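Local coordinates for L-threonine-O-3-phosphate decarboxylase (Porphyromonas gingivalis, PDB 3FKD), which probably binds pyridoxal 5'-phosphate and is thought to decarboxylate L-threonine O-3-phosphate, at residues V18-T23 with V318-Q323; T22-D27 with F195-G200; Y169-T174 with F246-R251. All blocks are in the same frame, centred on the assembly; numbering follows the deposited sequence.

Contact 1. Residues V18-T23 with V318-Q323; sequences VNFSTT and VRITTQ
The Phe20 ring carries the CG methylene of Gln323 over one face, a CH-pi contact with CG 3.7 Å from the centroid of the Phe20 ring and set toward its rim. The first torsion of Gln323 puts CG there, anti to the carbonyl carbon and beside the backbone N. The bend at chi2 (-50°) then folds the amide round, its plane turned 81° from that of the ring, and Gln323 NE2 donates to Thr321 O (2.9 Å) from above the carbonyl plane. Obliquely to the same ring lies Ile320 CG2, 4.0 Å from Phe20 CD1, and Phe331 of helix 325-339 also meets it. The Arg319 guanidinium has the Thr23 methyl over the centre of one face, CG2 lying 3.5 Å from Arg319 CZ. At its edge NH2 donates to Ser21 O (2.8 Å) almost exactly in the guanidinium plane. A bend at chi3 (58°) turns the arginine tip toward the loop.

Between these groups the backbone is pinned by Thr321. Its N-H points nearly straight onto an in-plane lone pair of Phe20 O, with N to O 3.0 Å, while its OG1, beside its own backbone N, makes a very short bond of 2.5 Å to Thr22 O. Asn19 OD1 accepts from Ser21 N, an Asx turn, and takes a second bond from Ser21 OG on a lone pair. After edge strand 18-19 the chain thus crosses the neighbouring strand 302-306 and bonds to the end of strand 317-321, in the small-domain sheet of a fold type I PLP enzyme, where Arg319 probably corresponds to the arginine that binds the substrate carboxylate in many relatives.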
loop_
_atom_site.group_PDB
_atom_site.type_symbol
_atom_site.label_atom_id
_atom_site.label_comp_id
_atom_site.label_asym_id
_atom_site.label_seq_id
_atom_site.Cartn_x
_atom_site.Cartn_y
_atom_site.Cartn_z
ATOM N N VAL A 18 -23.843 15.000 -5.674
ATOM C CA VAL A 18 -22.916 16.056 -5.259
ATOM C C VAL A 18 -22.312 15.750 -3.885
ATOM O O VAL A 18 -23.056 15.522 -2.908
ATOM C CB VAL A 18 -23.633 17.412 -5.217
ATOM C CG1 VAL A 18 -22.659 18.557 -4.823
ATOM C CG2 VAL A 18 -24.309 17.677 -6.568
ATOM N N ASN A 19 -20.980 15.737 -3.808
ATOM C CA ASN A 19 -20.314 15.227 -2.621
ATOM C C ASN A 19 -19.796 16.307 -1.688
ATOM O O ASN A 19 -18.934 17.086 -2.067
ATOM C CB ASN A 19 -19.183 14.292 -3.000
ATOM C CG ASN A 19 -18.813 13.362 -1.872
ATOM O OD1 ASN A 19 -19.231 13.545 -0.735
ATOM N ND2 ASN A 19 -18.034 12.355 -2.181
ATOM N N PHE A 20 -20.341 16.335 -0.466
ATOM C CA PHE A 20 -20.013 17.330 0.561
ATOM C C PHE A 20 -19.234 16.616 1.691
ATOM O O PHE A 20 -18.792 17.233 2.653
ATOM C CB PHE A 20 -21.299 18.029 1.130
ATOM C CG PHE A 20 -22.034 18.916 0.140
ATOM C CD1 PHE A 20 -21.791 20.283 0.090
ATOM C CD2 PHE A 20 -22.967 18.386 -0.724
ATOM C CE1 PHE A 20 -22.434 21.099 -0.842
ATOM C CE2 PHE A 20 -23.613 19.197 -1.633
ATOM C CZ PHE A 20 -23.339 20.552 -1.703
ATOM N N SER A 21 -19.041 15.312 1.557
ATOM C CA SER A 21 -18.490 14.487 2.640
ATOM C C SER A 21 -16.963 14.230 2.627
ATOM O O SER A 21 -16.452 13.591 3.538
ATOM C CB SER A 21 -19.190 13.148 2.624
ATOM O OG SER A 21 -18.573 12.305 1.677
ATOM N N THR A 22 -16.248 14.695 1.602
ATOM C CA THR A 22 -14.827 14.451 1.517
ATOM C C THR A 22 -13.992 15.710 1.743
ATOM O O THR A 22 -14.403 16.795 1.406
ATOM C CB THR A 22 -14.400 13.665 0.187
ATOM O OG1 THR A 22 -14.177 14.566 -0.906
ATOM C CG2 THR A 22 -15.446 12.602 -0.208
ATOM N N THR A 23 -12.828 15.552 2.352
ATOM C CA THR A 23 -11.914 16.652 2.498
ATOM C C THR A 23 -10.912 16.619 1.362
ATOM O O THR A 23 -9.803 17.085 1.505
ATOM C CB THR A 23 -11.174 16.617 3.844
ATOM O OG1 THR A 23 -10.486 15.373 3.987
ATOM C CG2 THR A 23 -12.168 16.804 5.018
ATOM N N VAL A 318 -22.139 17.013 11.725
ATOM C CA VAL A 318 -21.714 16.614 10.386
ATOM C C VAL A 318 -20.514 17.441 9.931
ATOM O O VAL A 318 -20.354 18.591 10.328
ATOM C CB VAL A 318 -22.851 16.734 9.334
ATOM C CG1 VAL A 318 -24.065 15.970 9.781
ATOM C CG2 VAL A 318 -23.203 18.178 9.080
ATOM N N ARG A 319 -19.657 16.845 9.112
ATOM C CA ARG A 319 -18.594 17.593 8.456
ATOM C C ARG A 319 -19.061 17.935 7.039
ATOM O O ARG A 319 -19.553 17.058 6.330
ATOM C CB ARG A 319 -17.272 16.781 8.407
ATOM C CG ARG A 319 -16.034 17.638 8.041
ATOM C CD ARG A 319 -14.795 16.852 7.859
ATOM N NE ARG A 319 -15.020 15.870 6.825
ATOM C CZ ARG A 319 -14.388 14.707 6.727
ATOM N NH1 ARG A 319 -13.441 14.363 7.607
ATOM N NH2 ARG A 319 -14.703 13.906 5.732
ATOM N N ILE A 320 -18.908 19.200 6.645
ATOM C CA ILE A 320 -19.269 19.662 5.307
ATOM C C ILE A 320 -18.115 20.382 4.573
ATOM O O ILE A 320 -17.540 21.331 5.119
ATOM C CB ILE A 320 -20.417 20.670 5.360
ATOM C CG1 ILE A 320 -21.556 20.194 6.271
ATOM C CG2 ILE A 320 -20.899 21.025 3.943
ATOM C CD1 ILE A 320 -22.664 19.512 5.556
ATOM N N THR A 321 -17.785 19.938 3.348
ATOM C CA THR A 321 -16.855 20.661 2.486
ATOM C C THR A 321 -17.554 21.519 1.435
ATOM O O THR A 321 -18.329 21.018 0.625
ATOM C CB THR A 321 -15.906 19.709 1.711
ATOM O OG1 THR A 321 -15.367 18.755 2.619
ATOM C CG2 THR A 321 -14.763 20.495 1.017
ATOM N N THR A 322 -17.234 22.806 1.431
ATOM C CA THR A 322 -17.681 23.737 0.390
ATOM C C THR A 322 -17.488 23.205 -1.040
ATOM O O THR A 322 -16.380 22.957 -1.473
ATOM C CB THR A 322 -16.926 25.050 0.543
ATOM O OG1 THR A 322 -17.106 25.525 1.879
ATOM C CG2 THR A 322 -17.339 26.119 -0.539
ATOM N N GLN A 323 -18.595 23.044 -1.745
ATOM C CA GLN A 323 -18.621 22.651 -3.143
ATOM C C GLN A 323 -18.796 23.913 -4.008
ATOM O O GLN A 323 -18.381 24.986 -3.603
ATOM C CB GLN A 323 -19.717 21.611 -3.358
ATOM C CG GLN A 323 -19.477 20.297 -2.559
ATOM C CD GLN A 323 -18.026 19.719 -2.765
ATOM O OE1 GLN A 323 -17.607 19.468 -3.892
ATOM N NE2 GLN A 323 -17.275 19.573 -1.680
#

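Contact 2. Residues T22-D27 with F195-G200; sequences TTVWTD and FSHAYG
The loop 22-27 runs against one turn of the short, weakly bonded helix 196-199 with Val24 CA only 4.3 Å from His197 CA, and a single hydrogen bond joins them, Trp25 N to His197 O at 2.8 Å, bent (137°) but in the carbonyl plane. Val24 sends CG1, anti to its backbone N, into the backbone of the helix, where it lies 3.5 Å from Ser196 O and 3.6 Å from Gly200 CA; CG2 looks obliquely at the imidazole. Gly200, with positive phi (71°), ends the helical turn, and Trp25 O also approaches its CA. The Trp25 side chain starts toward the helix and then leads away from it: with CG anti to N, the indole presents its edge, and CD1 comes 3.3 Å from Ala198 O near the ring plane. One indole face is covered over its centre by Asp27 N. The His197 side chain lies alongside that of Thr23, pointing the same way. Thr23 O sits near the imidazole plane, 3.5 Å from His197 ND1, a close approach but no hydrogen bond. Thr23 OG1 has its hydrogen-bond partner in Tyr169 OH, and the Tyr169 ring meets that of His197. His197 falls where relatives with the SxSKxxG motif carry the lysine that forms the Schiff base with pyridoxal phosphate. The helix follows directly on strand 189-194 of the seven-stranded sheet, helix 230-241 packs on Phe195 and Tyr199, and Tyr47 of the second subunit covers Val24, Ser196 and His197.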
loop_
_atom_site.group_PDB
_atom_site.type_symbol
_atom_site.label_atom_id
_atom_site.label_comp_id
_atom_site.label_asym_id
_atom_site.label_seq_id
_atom_site.Cartn_x
_atom_site.Cartn_y
_atom_site.Cartn_z
ATOM N N THR A 22 -16.248 14.695 1.602
ATOM C CA THR A 22 -14.827 14.451 1.517
ATOM C C THR A 22 -13.992 15.710 1.743
ATOM O O THR A 22 -14.403 16.795 1.406
ATOM C CB THR A 22 -14.400 13.665 0.187
ATOM O OG1 THR A 22 -14.177 14.566 -0.906
ATOM C CG2 THR A 22 -15.446 12.602 -0.208
ATOM N N THR A 23 -12.828 15.552 2.352
ATOM C CA THR A 23 -11.914 16.652 2.498
ATOM C C THR A 23 -10.912 16.619 1.362
ATOM O O THR A 23 -9.803 17.085 1.505
ATOM C CB THR A 23 -11.174 16.617 3.844
ATOM O OG1 THR A 23 -10.486 15.373 3.987
ATOM C CG2 THR A 23 -12.168 16.804 5.018
ATOM N N VAL A 24 -11.308 16.056 0.227
ATOM C CA VAL A 24 -10.487 16.093 -0.976
ATOM C C VAL A 24 -10.839 17.276 -1.904
ATOM O O VAL A 24 -11.989 17.487 -2.241
ATOM C CB VAL A 24 -10.597 14.742 -1.738
ATOM C CG1 VAL A 24 -9.835 14.777 -3.051
ATOM C CG2 VAL A 24 -10.119 13.578 -0.830
ATOM N N TRP A 25 -9.836 18.045 -2.317
ATOM C CA TRP A 25 -10.023 19.018 -3.395
ATOM C C TRP A 25 -10.341 18.339 -4.733
ATOM O O TRP A 25 -9.491 17.753 -5.372
ATOM C CB TRP A 25 -8.839 19.986 -3.517
ATOM C CG TRP A 25 -8.874 20.808 -4.777
ATOM C CD1 TRP A 25 -7.970 20.767 -5.800
ATOM C CD2 TRP A 25 -9.872 21.769 -5.165
ATOM N NE1 TRP A 25 -8.325 21.641 -6.786
ATOM C CE2 TRP A 25 -9.486 22.277 -6.433
ATOM C CE3 TRP A 25 -11.033 22.260 -4.562
ATOM C CZ2 TRP A 25 -10.236 23.239 -7.127
ATOM C CZ3 TRP A 25 -11.784 23.229 -5.247
ATOM C CH2 TRP A 25 -11.377 23.708 -6.523
ATOM N N THR A 26 -11.589 18.480 -5.165
ATOM C CA THR A 26 -12.145 17.660 -6.252
ATOM C C THR A 26 -12.253 18.335 -7.637
ATOM O O THR A 26 -12.373 17.667 -8.659
ATOM C CB THR A 26 -13.483 17.077 -5.766
ATOM O OG1 THR A 26 -13.242 15.764 -5.221
ATOM C CG2 THR A 26 -14.527 17.034 -6.833
ATOM N N ASP A 27 -12.191 19.659 -7.654
ATOM C CA ASP A 27 -12.452 20.425 -8.860
ATOM C C ASP A 27 -11.179 20.764 -9.642
ATOM O O ASP A 27 -11.221 21.605 -10.520
ATOM C CB ASP A 27 -13.229 21.712 -8.521
ATOM C CG ASP A 27 -14.673 21.686 -9.020
ATOM O OD1 ASP A 27 -15.182 20.583 -9.247
ATOM O OD2 ASP A 27 -15.305 22.761 -9.195
ATOM N N PHE A 195 -0.802 13.257 -1.373
ATOM C CA PHE A 195 -1.144 13.535 -2.746
ATOM C C PHE A 195 -2.627 13.298 -2.923
ATOM O O PHE A 195 -3.201 13.675 -3.933
ATOM C CB PHE A 195 -0.309 12.676 -3.725
ATOM C CG PHE A 195 1.097 13.208 -3.969
ATOM C CD1 PHE A 195 1.355 14.107 -5.009
ATOM C CD2 PHE A 195 2.163 12.788 -3.187
ATOM C CE1 PHE A 195 2.624 14.619 -5.223
ATOM C CE2 PHE A 195 3.438 13.285 -3.402
ATOM C CZ PHE A 195 3.667 14.189 -4.411
ATOM N N SER A 196 -3.260 12.678 -1.931
ATOM C CA SER A 196 -4.693 12.405 -2.054
ATOM C C SER A 196 -5.576 13.653 -2.074
ATOM O O SER A 196 -6.514 13.720 -2.857
ATOM C CB SER A 196 -5.219 11.500 -0.936
ATOM O OG SER A 196 -4.276 10.595 -0.460
ATOM N N HIS A 197 -5.294 14.605 -1.175
ATOM C CA HIS A 197 -6.235 15.689 -0.852
ATOM C C HIS A 197 -6.139 16.883 -1.785
ATOM O O HIS A 197 -7.137 17.254 -2.379
ATOM C CB HIS A 197 -6.055 16.158 0.584
ATOM C CG HIS A 197 -6.153 15.054 1.587
ATOM N ND1 HIS A 197 -7.361 14.568 2.054
ATOM C CD2 HIS A 197 -5.193 14.349 2.218
ATOM C CE1 HIS A 197 -7.135 13.605 2.917
ATOM N NE2 HIS A 197 -5.826 13.454 3.037
ATOM N N ALA A 198 -4.925 17.445 -1.901
ATOM C CA ALA A 198 -4.666 18.660 -2.685
ATOM C C ALA A 198 -4.839 18.419 -4.165
ATOM O O ALA A 198 -5.107 19.351 -4.904
ATOM C CB ALA A 198 -3.270 19.249 -2.395
ATOM N N TYR A 199 -4.725 17.163 -4.584
ATOM C CA TYR A 199 -4.705 16.840 -6.017
ATOM C C TYR A 199 -5.747 15.854 -6.500
ATOM O O TYR A 199 -5.717 15.480 -7.675
ATOM C CB TYR A 199 -3.334 16.371 -6.476
ATOM C CG TYR A 199 -2.195 17.160 -5.906
ATOM C CD1 TYR A 199 -1.966 18.494 -6.292
ATOM C CD2 TYR A 199 -1.311 16.568 -4.993
ATOM C CE1 TYR A 199 -0.896 19.221 -5.758
ATOM C CE2 TYR A 199 -0.246 17.267 -4.468
ATOM C CZ TYR A 199 -0.043 18.593 -4.848
ATOM O OH TYR A 199 1.024 19.254 -4.306
ATOM N N GLY A 200 -6.664 15.451 -5.621
ATOM C CA GLY A 200 -7.812 14.670 -6.033
ATOM C C GLY A 200 -7.472 13.258 -6.437
ATOM O O GLY A 200 -8.198 12.629 -7.194
#

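Contact 3. Residues Y169-T174 with F246-R251; sequences YVSFTT and FTLPIR
No hydrogen bond crosses this contact, although a turn shapes each side of it: a type I beta turn from Tyr169 to Phe172, closed by Phe172 N on Tyr169 O, and an inverse gamma turn centred on Pro249, the N-cap residue of helix 250-266, between Leu248 and Ile250, which do most of the touching. The contact joins the loop after strand 162-166, in the PLP-dependent aminotransferase fold, to the start of that long helix.

Leu248, just before the helix, and Ile250, in its first turn, point toward 169-174. Leu248, extended with CG anti to its backbone N (chi1 -167°), lays CD1 3.4 Å from Ser171 OG and 3.8 Å from Phe172 CE2; CD1 approaches the ring obliquely, and the two side chains cross at about a right angle. The Phe172 ring has Tyr169 CD1 over one face, so it is held from its own turn as well. Ile250 packs on main chain rather than on a side chain: CG1 is anti to N, and CD1 reaches 3.5 Å from Phe172 C, while CG1 lies 3.8 Å from Thr173 N. Phe172 O is taken up by Thr277 OG1.

At the outer end Arg251, bent at chi2 (-145°), turns its guanidinium back to cross Thr174. Thr174 OG1 sits above one guanidinium face toward its rim and takes its hydrogen bond from Gln254, while the Thr174 methyl CG2 comes 3.0 Å from Arg251 NH2, a tight, non-bonding approach.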
loop_
_atom_site.group_PDB
_atom_site.type_symbol
_atom_site.label_atom_id
_atom_site.label_comp_id
_atom_site.label_asym_id
_atom_site.label_seq_id
_atom_site.Cartn_x
_atom_site.Cartn_y
_atom_site.Cartn_z
ATOM N N TYR A 169 -3.293 19.055 4.406
ATOM C CA TYR A 169 -4.135 20.205 4.068
ATOM C C TYR A 169 -3.347 21.496 4.096
ATOM O O TYR A 169 -3.933 22.583 4.122
ATOM C CB TYR A 169 -5.305 20.321 5.046
ATOM C CG TYR A 169 -6.124 19.071 5.182
ATOM C CD1 TYR A 169 -7.057 18.705 4.206
ATOM C CD2 TYR A 169 -5.970 18.248 6.290
ATOM C CE1 TYR A 169 -7.809 17.545 4.336
ATOM C CE2 TYR A 169 -6.709 17.086 6.426
ATOM C CZ TYR A 169 -7.625 16.734 5.455
ATOM O OH TYR A 169 -8.339 15.572 5.620
ATOM N N VAL A 170 -2.026 21.381 4.075
ATOM C CA VAL A 170 -1.176 22.540 4.168
ATOM C C VAL A 170 -1.482 23.514 3.035
ATOM O O VAL A 170 -1.256 24.697 3.171
ATOM C CB VAL A 170 0.303 22.164 4.157
ATOM C CG1 VAL A 170 0.868 22.250 2.749
ATOM C CG2 VAL A 170 1.066 23.069 5.091
ATOM N N SER A 171 -2.027 23.033 1.926
ATOM C CA SER A 171 -2.397 23.939 0.851
ATOM C C SER A 171 -3.886 24.445 0.862
ATOM O O SER A 171 -4.296 25.257 0.016
ATOM C CB SER A 171 -1.958 23.344 -0.517
ATOM O OG SER A 171 -3.030 22.623 -1.089
ATOM N N PHE A 172 -4.674 23.978 1.826
ATOM C CA PHE A 172 -6.066 24.412 2.013
ATOM C C PHE A 172 -6.128 25.684 2.878
ATOM O O PHE A 172 -7.111 25.943 3.512
ATOM C CB PHE A 172 -6.900 23.319 2.722
ATOM C CG PHE A 172 -7.163 22.084 1.891
ATOM C CD1 PHE A 172 -8.345 21.384 2.046
ATOM C CD2 PHE A 172 -6.226 21.617 0.971
ATOM C CE1 PHE A 172 -8.601 20.249 1.309
ATOM C CE2 PHE A 172 -6.467 20.482 0.219
ATOM C CZ PHE A 172 -7.650 19.794 0.378
ATOM N N THR A 173 -5.036 26.433 2.912
ATOM C CA THR A 173 -4.938 27.666 3.666
ATOM C C THR A 173 -3.987 28.664 2.988
ATOM O O THR A 173 -2.977 28.281 2.353
ATOM C CB THR A 173 -4.437 27.462 5.102
ATOM O OG1 THR A 173 -4.463 28.721 5.779
ATOM C CG2 THR A 173 -2.984 26.966 5.106
ATOM N N THR A 174 -4.341 29.938 3.172
ATOM C CA THR A 174 -3.657 31.141 2.695
ATOM C C THR A 174 -2.519 31.544 3.620
ATOM O O THR A 174 -1.619 32.277 3.234
ATOM C CB THR A 174 -4.674 32.307 2.751
ATOM O OG1 THR A 174 -5.610 32.189 1.671
ATOM C CG2 THR A 174 -3.988 33.674 2.717
ATOM N N PHE A 246 -1.055 22.383 -10.950
ATOM C CA PHE A 246 -1.718 21.690 -9.880
ATOM C C PHE A 246 -1.891 22.554 -8.650
ATOM O O PHE A 246 -2.259 22.072 -7.606
ATOM C CB PHE A 246 -1.049 20.331 -9.604
ATOM C CG PHE A 246 -1.188 19.371 -10.750
ATOM C CD1 PHE A 246 -2.387 18.709 -10.970
ATOM C CD2 PHE A 246 -0.127 19.156 -11.636
ATOM C CE1 PHE A 246 -2.518 17.837 -12.042
ATOM C CE2 PHE A 246 -0.262 18.292 -12.690
ATOM C CZ PHE A 246 -1.457 17.625 -12.888
ATOM N N THR A 247 -1.611 23.838 -8.814
ATOM C CA THR A 247 -1.870 24.841 -7.785
ATOM C C THR A 247 -3.378 25.001 -7.517
ATOM O O THR A 247 -4.195 25.043 -8.436
ATOM C CB THR A 247 -1.282 26.171 -8.206
ATOM O OG1 THR A 247 0.147 26.076 -8.117
ATOM C CG2 THR A 247 -1.839 27.338 -7.340
ATOM N N LEU A 248 -3.734 25.080 -6.254
ATOM C CA LEU A 248 -5.136 24.998 -5.865
ATOM C C LEU A 248 -5.717 26.400 -5.701
ATOM O O LEU A 248 -5.065 27.259 -5.113
ATOM C CB LEU A 248 -5.210 24.225 -4.539
ATOM C CG LEU A 248 -6.486 23.674 -3.931
ATOM C CD1 LEU A 248 -6.031 22.977 -2.671
ATOM C CD2 LEU A 248 -7.513 24.786 -3.614
ATOM N N PRO A 249 -6.938 26.647 -6.203
ATOM C CA PRO A 249 -7.475 28.012 -6.080
ATOM C C PRO A 249 -8.021 28.246 -4.686
ATOM O O PRO A 249 -9.241 28.194 -4.491
ATOM C CB PRO A 249 -8.628 28.041 -7.098
ATOM C CG PRO A 249 -8.896 26.615 -7.480
ATOM C CD PRO A 249 -7.953 25.714 -6.700
ATOM N N ILE A 250 -7.134 28.490 -3.729
ATOM C CA ILE A 250 -7.522 28.528 -2.336
ATOM C C ILE A 250 -8.287 29.798 -1.915
ATOM O O ILE A 250 -9.139 29.709 -1.039
ATOM C CB ILE A 250 -6.345 28.259 -1.377
ATOM C CG1 ILE A 250 -6.879 28.049 0.049
ATOM C CG2 ILE A 250 -5.337 29.391 -1.423
ATOM C CD1 ILE A 250 -7.955 27.019 0.149
ATOM N N ARG A 251 -8.010 30.955 -2.522
ATOM C CA ARG A 251 -8.753 32.163 -2.146
ATOM C C ARG A 251 -10.196 32.026 -2.566
ATOM O O ARG A 251 -11.117 32.232 -1.778
ATOM C CB ARG A 251 -8.164 33.434 -2.743
ATOM C CG ARG A 251 -6.842 33.782 -2.149
ATOM C CD ARG A 251 -6.633 35.277 -2.026
ATOM N NE ARG A 251 -5.759 35.563 -0.890
ATOM C CZ ARG A 251 -4.478 35.188 -0.807
ATOM N NH1 ARG A 251 -3.899 34.517 -1.813
ATOM N NH2 ARG A 251 -3.778 35.486 0.289
#

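How the contacts relate
Thr23 lies where the three contacts converge. Contacts 1 and 2 share Thr22 and Thr23 and have centres 11 Å apart; contact 3 lies about 10 Å from contact 2 and 16 Å from contact 1, centre to centre. Thr23 OG1 has its hydrogen-bond partner in Tyr169 OH at 2.7 Å, and Thr23 O packs 3.4 Å from Phe172 CE1. A second bridge joins contacts 2 and 3 where Trp25 CZ2 meets Pro249 CD at 3.4 Å, and His197 CE1 lies 3.6 Å from Tyr169 OH. Asn140 adjoins Tyr169 and makes a weak hydrogen bond with Arg319; by family comparison, Asn140, Tyr169, His197 and Arg319 probably surround the cofactor and substrate pocket.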